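Local structure of putative HpcE protein (Mycolicibacterium smegmatis, 6V77) at residues Val122-Val127 with Ile237-Pro242; Ile135-Ala140 with Leu221-Ser226. The protein is of unknown function but belongs to the fumarylacetoacetate hydrolase (FAH) family and holds a zinc ion at an acidic metal site. All blocks are in the same frame, centred on the assembly; numbering follows the deposited sequence.

Contact 1 (Val122-Val127 with Ile237-Pro242). With ZN (zinc ion), chain L.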
ATOM      1  N   VAL B 122      -9.143  -6.199  17.328  1.00 24.84           N
ATOM      2  CA  VAL B 122      -8.095  -5.435  18.017  1.00 24.46           C
ATOM      3  C   VAL B 122      -6.735  -5.965  17.594  1.00 27.13           C
ATOM      4  O   VAL B 122      -6.538  -7.181  17.471  1.00 25.66           O
ATOM      5  CB  VAL B 122      -8.238  -5.491  19.554  1.00 25.17           C
ATOM      6  CG1 VAL B 122      -8.251  -6.928  20.088  1.00 25.82           C
ATOM      7  CG2 VAL B 122      -7.092  -4.715  20.235  1.00 24.83           C
ATOM      8  N   GLU B 123      -5.781  -5.058  17.346  1.00 23.25           N
ATOM      9  CA  GLU B 123      -4.448  -5.509  16.961  1.00 25.89           C
ATOM     10  C   GLU B 123      -3.372  -4.621  17.562  1.00 25.47           C
ATOM     11  O   GLU B 123      -3.563  -3.414  17.744  1.00 24.67           O
ATOM     12  CB  GLU B 123      -4.263  -5.525  15.440  1.00 27.05           C
ATOM     13  CG  GLU B 123      -5.384  -6.255  14.714  1.00 25.84           C
ATOM     14  CD  GLU B 123      -4.985  -6.813  13.379  1.00 28.30           C
ATOM     15  OE1 GLU B 123      -3.848  -6.584  12.919  1.00 26.11           O
ATOM     16  OE2 GLU B 123      -5.831  -7.510  12.809  1.00 30.89           O
ATOM     17  N   LEU B 124      -2.227  -5.237  17.855  1.00 22.71           N
ATOM     18  CA  LEU B 124      -1.013  -4.476  18.112  1.00 22.08           C
ATOM     19  C   LEU B 124      -0.497  -3.929  16.789  1.00 21.37           C
ATOM     20  O   LEU B 124      -0.374  -4.673  15.808  1.00 21.75           O
ATOM     21  CB  LEU B 124       0.052  -5.357  18.762  1.00 22.30           C
ATOM     22  CG  LEU B 124       1.414  -4.679  18.966  1.00 22.00           C
ATOM     23  CD1 LEU B 124       1.300  -3.617  20.029  1.00 22.28           C
ATOM     24  CD2 LEU B 124       2.456  -5.719  19.371  1.00 23.82           C
ATOM     25  N   VAL B 125      -0.233  -2.626  16.749  1.00 21.11           N
ATOM     26  CA  VAL B 125       0.318  -1.959  15.572  1.00 20.54           C
ATOM     27  C   VAL B 125       1.776  -1.637  15.856  1.00 20.37           C
ATOM     28  O   VAL B 125       2.107  -1.148  16.942  1.00 20.65           O
ATOM     29  CB  VAL B 125      -0.477  -0.684  15.234  1.00 20.47           C
ATOM     30  CG1 VAL B 125       0.167   0.058  14.063  1.00 21.57           C
ATOM     31  CG2 VAL B 125      -1.906  -1.044  14.868  1.00 24.70           C
ATOM     32  N   VAL B 126       2.638  -1.922  14.878  1.00 19.99           N
ATOM     33  CA  VAL B 126       4.075  -1.692  14.944  1.00 19.86           C
ATOM     34  C   VAL B 126       4.432  -0.649  13.895  1.00 19.47           C
ATOM     35  O   VAL B 126       3.966  -0.732  12.752  1.00 21.68           O
ATOM     36  CB  VAL B 126       4.858  -2.999  14.708  1.00 20.72           C
ATOM     37  CG1 VAL B 126       6.390  -2.717  14.597  1.00 21.23           C
ATOM     38  CG2 VAL B 126       4.555  -4.003  15.835  1.00 21.23           C
ATOM     39  N   VAL B 127       5.240   0.342  14.279  1.00 19.57           N
ATOM     40  CA  VAL B 127       5.700   1.380  13.356  1.00 19.27           C
ATOM     41  C   VAL B 127       7.214   1.259  13.281  1.00 20.50           C
ATOM     42  O   VAL B 127       7.878   1.254  14.317  1.00 19.53           O
ATOM     43  CB  VAL B 127       5.297   2.794  13.820  1.00 20.65           C
ATOM     44  CG1 VAL B 127       5.810   3.851  12.843  1.00 22.00           C
ATOM     45  CG2 VAL B 127       3.791   2.904  13.970  1.00 20.62           C
ATOM     46  N   ILE B 237       2.747  -2.075  10.553  1.00 19.71           N
ATOM     47  CA  ILE B 237       2.369  -3.489  10.565  1.00 19.21           C
ATOM     48  C   ILE B 237       1.197  -3.671  11.519  1.00 19.99           C
ATOM     49  O   ILE B 237       1.322  -3.392  12.720  1.00 19.90           O
ATOM     50  CB  ILE B 237       3.527  -4.405  10.990  1.00 18.92           C
ATOM     51  CG1 ILE B 237       4.758  -4.175  10.124  1.00 19.44           C
ATOM     52  CG2 ILE B 237       3.102  -5.870  10.864  1.00 19.20           C
ATOM     53  CD1 ILE B 237       5.958  -4.972  10.660  1.00 20.09           C
ATOM     54  N   PHE B 238       0.060  -4.128  10.979  1.00 19.41           N
ATOM     55  CA  PHE B 238      -1.062  -4.625  11.771  1.00 20.69           C
ATOM     56  C   PHE B 238      -0.786  -6.101  12.048  1.00 21.80           C
ATOM     57  O   PHE B 238      -0.818  -6.912  11.120  1.00 22.84           O
ATOM     58  CB  PHE B 238      -2.355  -4.450  10.979  1.00 21.47           C
ATOM     59  CG  PHE B 238      -2.940  -3.072  11.054  1.00 21.79           C
ATOM     60  CD1 PHE B 238      -3.932  -2.791  12.017  1.00 20.31           C
ATOM     61  CD2 PHE B 238      -2.551  -2.072  10.176  1.00 26.40           C
ATOM     62  CE1 PHE B 238      -4.496  -1.525  12.094  1.00 24.84           C
ATOM     63  CE2 PHE B 238      -3.112  -0.809  10.252  1.00 24.67           C
ATOM     64  CZ  PHE B 238      -4.079  -0.536  11.213  1.00 23.93           C
ATOM     65  N   THR B 239      -0.480  -6.453  13.307  1.00 20.74           N
ATOM     66  CA  THR B 239       0.169  -7.740  13.572  1.00 21.61           C
ATOM     67  C   THR B 239      -0.796  -8.914  13.655  1.00 24.47           C
ATOM     68  O   THR B 239      -0.335 -10.059  13.794  1.00 24.66           O
ATOM     69  CB  THR B 239       1.003  -7.693  14.863  1.00 20.22           C
ATOM     70  OG1 THR B 239       0.169  -7.349  15.987  1.00 22.61           O
ATOM     71  CG2 THR B 239       2.155  -6.690  14.726  1.00 22.11           C
ATOM     72  N   GLY B 240      -2.103  -8.669  13.560  1.00 24.97           N
ATOM     73  CA  GLY B 240      -3.086  -9.738  13.645  1.00 24.06           C
ATOM     74  C   GLY B 240      -3.996  -9.594  14.849  1.00 22.14           C
ATOM     75  O   GLY B 240      -3.680  -8.838  15.770  1.00 25.35           O
ATOM     76  N   THR B 241      -5.137 -10.296  14.844  1.00 22.98           N
ATOM     77  CA  THR B 241      -6.097 -10.168  15.934  1.00 25.16           C
ATOM     78  C   THR B 241      -6.336 -11.502  16.640  1.00 27.70           C
ATOM     79  O   THR B 241      -6.348 -12.559  15.999  1.00 27.07           O
ATOM     80  CB  THR B 241      -7.452  -9.625  15.435  1.00 24.73           C
ATOM     81  OG1 THR B 241      -8.207  -9.151  16.551  1.00 26.44           O
ATOM     82  CG2 THR B 241      -8.260 -10.680  14.700  1.00 29.38           C
ATOM     83  N   PRO B 242      -6.551 -11.479  17.953  1.00 28.75           N
ATOM     84  CA  PRO B 242      -6.885 -12.702  18.691  1.00 25.00           C
ATOM     85  C   PRO B 242      -8.328 -13.132  18.415  1.00 26.70           C
ATOM     86  O   PRO B 242      -9.055 -12.515  17.633  1.00 29.29           O
ATOM     87  CB  PRO B 242      -6.686 -12.301  20.163  1.00 32.24           C
ATOM     88  CG  PRO B 242      -6.895 -10.817  20.187  1.00 27.49           C
ATOM     89  CD  PRO B 242      -6.390 -10.311  18.835  1.00 24.64           C
TER
HETATM   90 ZN    ZN L 302      -6.575  -8.445  10.997  0.60 48.61          ZN
HETATM   91  O   HOH W   1      -4.611  -7.918  10.300  1.00 27.57           O
HETATM   92  O   HOH W   2      -1.763  -8.184  17.609  1.00 21.51           O
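Leu124 O is gripped twice by Thr239. The amide N of Thr239 lies 3.1 Å from Leu124 O, nearly on the line of the carbonyl bond. The hydroxyl OG1 donates to the same oxygen from 2.7 Å, tilted out of the carbonyl plane. With chi1 at 59°, OG1 sits between the residue's own N and carbonyl carbon, beside its amide, which lets threonine serve as a two-pronged donor where strand 236-238 gives way to loop. A water joins the same hydroxyl to Leu124 N and Gly240 O. Before this point the segments pair as antiparallel strands, Val126 and Ile237 exchanging two backbone bonds of 2.9 Å. Beyond it, Thr241 OG1 donates to Val122 O at 2.7 Å, and Gln207 also bonds that hydroxyl.

Glu123 divides its carboxylate between two tasks. OE2 binds zinc at 2.2 Å, in a site shared with Glu121, Asp152 and a water; OE1 accepts Gly240 N at 2.8 Å, the donor standing well above the carboxylate plane. Glycine suits this turn, since its phi of 116° would press a side chain against the preceding carbonyl. Phe238 meets OE1 with its ring edge, in plane, and takes Val125 CG2 over one face in a CH-pi contact 4.1 Å from the centroid; Lys99 adds a cation-pi contact. The loop after the strand thus supplements backbone bonding: the threonine hydroxyls hold it to the strand carbonyls, and the glycine amide holds OE1 of the carboxylate whose OE2 binds the zinc.

Contact 2 (Ile135-Ala140 with Leu221-Ser226); sequences IPEDRA and LIAYLS
Ile135 and Ile222 cross obliquely, meeting methyl to methyl: CG2 of Ile135 lies 3.9 Å from CG2 of Ile222. In both residues CG2 is anti to the backbone N and CG1 beside it. The two arms of Ile135 straddle Ile222 CG2, with CD1 reaching both that methyl and Ser226 CB, while Phe143 packs on Ile135 as well. Ile222 CG2 also receives the small methyl of Ala140, whose CB stands 3.8 Å away, and thus has apolar neighbours from both ends of segment 135-140. The other arm of Ile222, CG1 and CD1, passes Ala140 toward Ile237.

One turn along the helix, Ser226 faces Ile135. Its OG accepts Ile135 N at 2.9 Å, with an N-H...O angle of 145°. A chi1 of 74° holds OG between the residue's N and carbonyl carbon, turned back toward the helix carbonyls Ile222 O and Ala223 O. Ser226 and Asn134 add a backbone bond. Next to Ile222, alanine allows a close backbone approach: Ala223 CA makes a CA-H...O contact of 3.4 Å with Ile135 O, and its CB lies 3.9 Å from Glu137 CB. Glu137, more exposed, runs out to bond Asn220 through OE1. Tyr224 and Leu225, on other sides of the helix, pack on Leu158 and Leu169 of the second subunit. Small and branched apolar groups therefore set the fit of loop on helix, while the serine hydroxyl accepts the amide of Ile135.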
ATOM      1  N   ILE B 135      16.305  -8.108   7.473  1.00 22.85           N
ATOM      2  CA  ILE B 135      16.495  -7.743   8.883  1.00 21.93           C
ATOM      3  C   ILE B 135      16.475  -9.017   9.726  1.00 21.46           C
ATOM      4  O   ILE B 135      15.515  -9.813   9.624  1.00 22.00           O
ATOM      5  CB  ILE B 135      15.395  -6.777   9.326  1.00 22.63           C
ATOM      6  CG1 ILE B 135      15.413  -5.502   8.486  1.00 22.66           C
ATOM      7  CG2 ILE B 135      15.489  -6.440  10.820  1.00 24.04           C
ATOM      8  CD1 ILE B 135      14.136  -4.660   8.669  1.00 22.00           C
ATOM      9  N   PRO B 136      17.495  -9.272  10.539  1.00 23.97           N
ATOM     10  CA  PRO B 136      17.533 -10.530  11.288  1.00 26.74           C
ATOM     11  C   PRO B 136      16.526 -10.512  12.413  1.00 23.90           C
ATOM     12  O   PRO B 136      16.294  -9.479  13.050  1.00 23.25           O
ATOM     13  CB  PRO B 136      18.970 -10.596  11.822  1.00 31.01           C
ATOM     14  CG  PRO B 136      19.450  -9.190  11.785  1.00 38.32           C
ATOM     15  CD  PRO B 136      18.772  -8.534  10.626  1.00 28.35           C
ATOM     16  N   GLU B 137      15.933 -11.682  12.661  1.00 25.85           N
ATOM     17  CA  GLU B 137      14.905 -11.772  13.687  1.00 25.09           C
ATOM     18  C   GLU B 137      15.447 -11.352  15.048  1.00 26.29           C
ATOM     19  O   GLU B 137      14.760 -10.660  15.813  1.00 26.77           O
ATOM     20  CB  GLU B 137      14.359 -13.203  13.721  1.00 31.03           C
ATOM     21  CG  GLU B 137      13.123 -13.383  14.562  1.00 32.72           C
ATOM     22  CD  GLU B 137      12.462 -14.743  14.363  1.00 41.51           C
ATOM     23  OE1 GLU B 137      12.523 -15.304  13.248  1.00 45.30           O
ATOM     24  OE2 GLU B 137      11.867 -15.247  15.330  1.00 51.30           O
ATOM     25  N   ASP B 138      16.698 -11.718  15.361  1.00 28.58           N
ATOM     26  CA  ASP B 138      17.169 -11.439  16.713  1.00 32.81           C
ATOM     27  C   ASP B 138      17.509  -9.971  16.929  1.00 36.20           C
ATOM     28  O   ASP B 138      17.822  -9.592  18.059  1.00 40.89           O
ATOM     29  CB  ASP B 138      18.358 -12.347  17.081  1.00 34.19           C
ATOM     30  CG  ASP B 138      19.587 -12.142  16.200  1.00 48.91           C
ATOM     31  OD1 ASP B 138      19.588 -11.287  15.299  1.00 42.14           O
ATOM     32  OD2 ASP B 138      20.585 -12.859  16.430  1.00 58.41           O
ATOM     33  N   ARG B 139      17.441  -9.138  15.891  1.00 31.78           N
ATOM     34  CA  ARG B 139      17.628  -7.699  16.025  1.00 33.32           C
ATOM     35  C   ARG B 139      16.365  -6.903  15.727  1.00 30.94           C
ATOM     36  O   ARG B 139      16.411  -5.671  15.744  1.00 26.92           O
ATOM     37  CB  ARG B 139      18.753  -7.213  15.095  1.00 35.55           C
ATOM     38  CG  ARG B 139      20.095  -7.933  15.283  1.00 47.39           C
ATOM     39  CD  ARG B 139      20.899  -7.346  16.431  1.00 62.72           C
ATOM     40  NE  ARG B 139      21.503  -6.066  16.069  1.00 79.93           N
ATOM     41  CZ  ARG B 139      22.197  -5.296  16.902  1.00 99.53           C
ATOM     42  NH1 ARG B 139      22.384  -5.665  18.164  1.00100.56           N
ATOM     43  NH2 ARG B 139      22.702  -4.149  16.473  1.00113.44           N
ATOM     44  N   ALA B 140      15.236  -7.561  15.451  1.00 26.36           N
ATOM     45  CA  ALA B 140      14.138  -6.854  14.790  1.00 27.42           C
ATOM     46  C   ALA B 140      13.560  -5.734  15.652  1.00 21.37           C
ATOM     47  O   ALA B 140      13.154  -4.693  15.123  1.00 22.28           O
ATOM     48  CB  ALA B 140      13.035  -7.838  14.392  1.00 24.23           C
ATOM     49  N   LEU B 221       7.700 -11.537  12.167  1.00 20.96           N
ATOM     50  CA  LEU B 221       7.033 -10.796  11.100  1.00 21.83           C
ATOM     51  C   LEU B 221       8.005  -9.874  10.366  1.00 21.32           C
ATOM     52  O   LEU B 221       8.028  -9.833   9.134  1.00 21.47           O
ATOM     53  CB  LEU B 221       5.882  -9.978  11.677  1.00 20.04           C
ATOM     54  CG  LEU B 221       4.684 -10.760  12.222  1.00 22.09           C
ATOM     55  CD1 LEU B 221       3.701  -9.774  12.863  1.00 22.31           C
ATOM     56  CD2 LEU B 221       3.999 -11.595  11.111  1.00 22.61           C
ATOM     57  N   ILE B 222       8.788  -9.099  11.115  1.00 19.66           N
ATOM     58  CA  ILE B 222       9.716  -8.152  10.494  1.00 19.41           C
ATOM     59  C   ILE B 222      10.740  -8.893   9.646  1.00 20.17           C
ATOM     60  O   ILE B 222      10.987  -8.536   8.485  1.00 20.26           O
ATOM     61  CB  ILE B 222      10.376  -7.282  11.575  1.00 19.26           C
ATOM     62  CG1 ILE B 222       9.336  -6.289  12.133  1.00 20.78           C
ATOM     63  CG2 ILE B 222      11.635  -6.603  11.037  1.00 21.62           C
ATOM     64  CD1 ILE B 222       9.767  -5.656  13.468  1.00 20.20           C
ATOM     65  N   ALA B 223      11.342  -9.946  10.208  1.00 21.79           N
ATOM     66  CA  ALA B 223      12.301 -10.755   9.458  1.00 21.62           C
ATOM     67  C   ALA B 223      11.671 -11.327   8.194  1.00 23.44           C
ATOM     68  O   ALA B 223      12.231 -11.214   7.093  1.00 21.91           O
ATOM     69  CB  ALA B 223      12.839 -11.880  10.348  1.00 22.38           C
ATOM     70  N   TYR B 224      10.497 -11.942   8.338  1.00 22.41           N
ATOM     71  CA  TYR B 224       9.822 -12.585   7.213  1.00 21.06           C
ATOM     72  C   TYR B 224       9.498 -11.587   6.111  1.00 21.41           C
ATOM     73  O   TYR B 224       9.853 -11.801   4.945  1.00 21.03           O
ATOM     74  CB  TYR B 224       8.550 -13.280   7.715  1.00 21.32           C
ATOM     75  CG  TYR B 224       7.787 -13.981   6.616  1.00 21.79           C
ATOM     76  CD1 TYR B 224       8.211 -15.211   6.138  1.00 24.78           C
ATOM     77  CD2 TYR B 224       6.653 -13.407   6.054  1.00 21.68           C
ATOM     78  CE1 TYR B 224       7.525 -15.853   5.114  1.00 26.31           C
ATOM     79  CE2 TYR B 224       5.946 -14.048   5.026  1.00 22.62           C
ATOM     80  CZ  TYR B 224       6.404 -15.268   4.564  1.00 27.87           C
ATOM     81  OH  TYR B 224       5.744 -15.933   3.563  1.00 28.06           O
ATOM     82  N   LEU B 225       8.821 -10.485   6.458  1.00 20.33           N
ATOM     83  CA  LEU B 225       8.496  -9.469   5.464  1.00 20.11           C
ATOM     84  C   LEU B 225       9.750  -8.993   4.732  1.00 20.87           C
ATOM     85  O   LEU B 225       9.760  -8.886   3.502  1.00 20.25           O
ATOM     86  CB  LEU B 225       7.797  -8.287   6.124  1.00 20.50           C
ATOM     87  CG  LEU B 225       6.361  -8.566   6.572  1.00 19.78           C
ATOM     88  CD1 LEU B 225       5.862  -7.414   7.408  1.00 24.09           C
ATOM     89  CD2 LEU B 225       5.464  -8.816   5.362  1.00 20.91           C
ATOM     90  N   SER B 226      10.809  -8.681   5.491  1.00 21.42           N
ATOM     91  CA  SER B 226      12.009  -8.075   4.920  1.00 19.90           C
ATOM     92  C   SER B 226      12.806  -9.047   4.068  1.00 21.07           C
ATOM     93  O   SER B 226      13.729  -8.619   3.348  1.00 20.49           O
ATOM     94  CB  SER B 226      12.895  -7.525   6.039  1.00 20.58           C
ATOM     95  OG  SER B 226      13.531  -8.594   6.724  1.00 21.36           O
TER

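Overall arrangement
Contact 1 is wholly buried, near the centre of the chain, whereas contact 2 is partly exposed, its centre about 18 Å from the centre of the chain; the two contact centres lie about 16 Å apart. They are nevertheless adjoining layers: helix 218-226 precedes strand 236-238 in the chain and packs on it, with Ile237 CD1 3.9 Å from Ile222 CG1 and Thr239 CG2 3.9 Å from Leu221 CD1. The loop of contact 2 likewise follows the strand 118-128 that contact 1 pairs. The chemistry changes with depth: contact 1 combines sheet bonds, buried hydroxyls and a zinc-bound carboxylate, while contact 2 relies on aliphatic packing with a single hydrogen bond between its segments.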